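PDB 6HFM: Hsp70/Hsp90 co-chaperone CNS1 from Saccharomyces cerevisiae, which acts as a co-chaperone that binds Hsp90 and Hsp70, stimulates the ATPase of the Hsp70 SSA1 and serves a subset of Hsp90 functions. Local coordinates for residues A[94-99]-A[143-148]. Residues are numbered along the deposited sequence; the frame is centred on the assembly and turned at random.
Sequences ENFTPK and IVPKVE
Phe96 and Pro145 carry this contact. Pro145 lays the CG side of its ring over one face of the Phe96 ring, a CH-pi contact with CG 4.0 Å from the Phe96 ring centroid and 23° off the ring normal. Pro145 CG is offset toward the rim of that ring, and Pro145 CD meets Phe96 CZ at 3.6 Å. Phe96 is the centre of an inverse gamma turn. Its CB does not itself point at strand 139-145, but with CG beside the backbone N (chi1 -72°) the ring end reaches that strand. There the carbonyl O of Ile143 sits near the ring plane, 3.9 Å from Phe96 CE1, while Ile143 CG2 touches CD1 of Phe96 at 4.3 Å. The Phe96 ring also stacks with Phe88 and touches Tyr55 and Val101.

Asn95 adds a second patch. Its CB rests against Pro145 CB at 3.9 Å, and its OD1 lies 3.8 Å from Val147 CG2. A water lies 2.6 Å from both Asn95 OD1 and Glu148 OE2 and can bridge them.

The contact joins the loop before strand 101-106 to the end of strand 139-145 and the start of helix 146-155, within the Wheel domain. No direct hydrogen bond crosses it. Apolar and CH-pi packing therefore joins the two segments, with a possible water-mediated link between Asn95 and Glu148.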
loop_
_atom_site.group_PDB
_atom_site.type_symbol
_atom_site.label_atom_id
_atom_site.label_comp_id
_atom_site.label_asym_id
_atom_site.label_seq_id
_atom_site.Cartn_x
_atom_site.Cartn_y
_atom_site.Cartn_z
ATOM N N GLU A 94 -4.237 -21.303 -5.938
ATOM C CA GLU A 94 -2.923 -21.963 -5.923
ATOM C C GLU A 94 -1.731 -21.084 -6.328
ATOM O O GLU A 94 -0.591 -21.407 -5.993
ATOM C CB GLU A 94 -2.939 -23.243 -6.789
ATOM C CG GLU A 94 -3.144 -23.043 -8.298
ATOM C CD GLU A 94 -4.600 -22.894 -8.727
ATOM O OE1 GLU A 94 -5.493 -22.778 -7.857
ATOM O OE2 GLU A 94 -4.857 -22.880 -9.951
ATOM N N ASN A 95 -1.985 -19.989 -7.048
ATOM C CA ASN A 95 -0.912 -19.090 -7.499
ATOM C C ASN A 95 -0.587 -17.945 -6.531
ATOM O O ASN A 95 0.196 -17.061 -6.881
ATOM C CB ASN A 95 -1.244 -18.535 -8.890
ATOM C CG ASN A 95 -1.398 -19.630 -9.938
ATOM O OD1 ASN A 95 -2.331 -19.606 -10.739
ATOM N ND2 ASN A 95 -0.484 -20.592 -9.934
ATOM N N PHE A 96 -1.156 -17.963 -5.323
ATOM C CA PHE A 96 -0.817 -16.969 -4.295
ATOM C C PHE A 96 0.345 -17.451 -3.422
ATOM O O PHE A 96 0.161 -17.859 -2.275
ATOM C CB PHE A 96 -2.051 -16.593 -3.467
ATOM C CG PHE A 96 -3.038 -15.739 -4.220
ATOM C CD1 PHE A 96 -3.034 -14.352 -4.071
ATOM C CD2 PHE A 96 -3.953 -16.311 -5.096
ATOM C CE1 PHE A 96 -3.935 -13.559 -4.775
ATOM C CE2 PHE A 96 -4.850 -15.522 -5.803
ATOM C CZ PHE A 96 -4.845 -14.145 -5.638
ATOM N N THR A 97 1.542 -17.406 -4.004
ATOM C CA THR A 97 2.798 -17.677 -3.299
ATOM C C THR A 97 3.701 -16.456 -3.492
ATOM O O THR A 97 3.463 -15.661 -4.402
ATOM C CB THR A 97 3.517 -18.933 -3.838
ATOM O OG1 THR A 97 4.094 -18.659 -5.120
ATOM C CG2 THR A 97 2.553 -20.110 -3.951
ATOM N N PRO A 98 4.738 -16.302 -2.651
ATOM C CA PRO A 98 5.618 -15.129 -2.774
ATOM C C PRO A 98 6.272 -14.911 -4.146
ATOM O O PRO A 98 6.390 -13.766 -4.583
ATOM C CB PRO A 98 6.681 -15.387 -1.704
ATOM C CG PRO A 98 5.962 -16.165 -0.667
ATOM C CD PRO A 98 5.040 -17.072 -1.430
ATOM N N LYS A 99 6.689 -15.990 -4.812
ATOM C CA LYS A 99 7.286 -15.896 -6.151
ATOM C C LYS A 99 6.239 -15.620 -7.230
ATOM O O LYS A 99 6.466 -14.796 -8.115
ATOM C CB LYS A 99 8.054 -17.183 -6.502
ATOM C CG LYS A 99 8.705 -17.219 -7.887
ATOM C CD LYS A 99 9.634 -16.039 -8.125
ATOM C CE LYS A 99 10.540 -16.257 -9.325
ATOM N NZ LYS A 99 11.576 -15.192 -9.413
ATOM N N ILE A 143 -2.161 -7.403 -4.630
ATOM C CA ILE A 143 -1.407 -8.638 -4.847
ATOM C C ILE A 143 -2.168 -9.465 -5.880
ATOM O O ILE A 143 -3.317 -9.856 -5.651
ATOM C CB ILE A 143 -1.165 -9.388 -3.515
ATOM C CG1 ILE A 143 -0.178 -8.578 -2.661
ATOM C CG2 ILE A 143 -0.626 -10.794 -3.767
ATOM C CD1 ILE A 143 0.127 -9.148 -1.288
ATOM N N VAL A 144 -1.536 -9.685 -7.035
ATOM C CA VAL A 144 -2.170 -10.363 -8.179
ATOM C C VAL A 144 -1.202 -11.389 -8.773
ATOM O O VAL A 144 -0.067 -11.052 -9.074
ATOM C CB VAL A 144 -2.566 -9.349 -9.281
ATOM C CG1 VAL A 144 -3.284 -10.045 -10.436
ATOM C CG2 VAL A 144 -3.463 -8.258 -8.704
ATOM N N PRO A 145 -1.650 -12.642 -8.973
ATOM C CA PRO A 145 -0.746 -13.599 -9.623
ATOM C C PRO A 145 -0.195 -13.087 -10.953
ATOM O O PRO A 145 -0.934 -12.463 -11.719
ATOM C CB PRO A 145 -1.641 -14.816 -9.855
ATOM C CG PRO A 145 -2.657 -14.735 -8.770
ATOM C CD PRO A 145 -2.922 -13.270 -8.579
ATOM N N LYS A 146 1.089 -13.334 -11.209
ATOM C CA LYS A 146 1.726 -12.945 -12.470
ATOM C C LYS A 146 0.901 -13.383 -13.687
ATOM O O LYS A 146 0.722 -12.614 -14.631
ATOM C CB LYS A 146 3.147 -13.530 -12.546
ATOM C CG LYS A 146 3.937 -13.150 -13.793
ATOM C CD LYS A 146 5.334 -13.759 -13.771
ATOM C CE LYS A 146 5.883 -13.958 -15.177
ATOM N NZ LYS A 146 7.121 -14.784 -15.172
ATOM N N VAL A 147 0.374 -14.603 -13.641
ATOM C CA VAL A 147 -0.393 -15.165 -14.764
ATOM C C VAL A 147 -1.773 -14.513 -14.990
ATOM O O VAL A 147 -2.349 -14.674 -16.063
ATOM C CB VAL A 147 -0.528 -16.711 -14.672
ATOM C CG1 VAL A 147 0.855 -17.363 -14.665
ATOM C CG2 VAL A 147 -1.358 -17.156 -13.471
ATOM N N GLU A 148 -2.303 -13.806 -13.987
ATOM C CA GLU A 148 -3.548 -13.034 -14.124
ATOM C C GLU A 148 -3.331 -11.516 -14.244
ATOM O O GLU A 148 -4.302 -10.774 -14.411
ATOM C CB GLU A 148 -4.465 -13.297 -12.923
ATOM C CG GLU A 148 -4.822 -14.758 -12.712
ATOM C CD GLU A 148 -5.899 -14.947 -11.660
ATOM O OE1 GLU A 148 -7.044 -14.505 -11.887
ATOM O OE2 GLU A 148 -5.602 -15.546 -10.607
HETATM O O HOH W 1 -4.032 -17.627 -10.557
#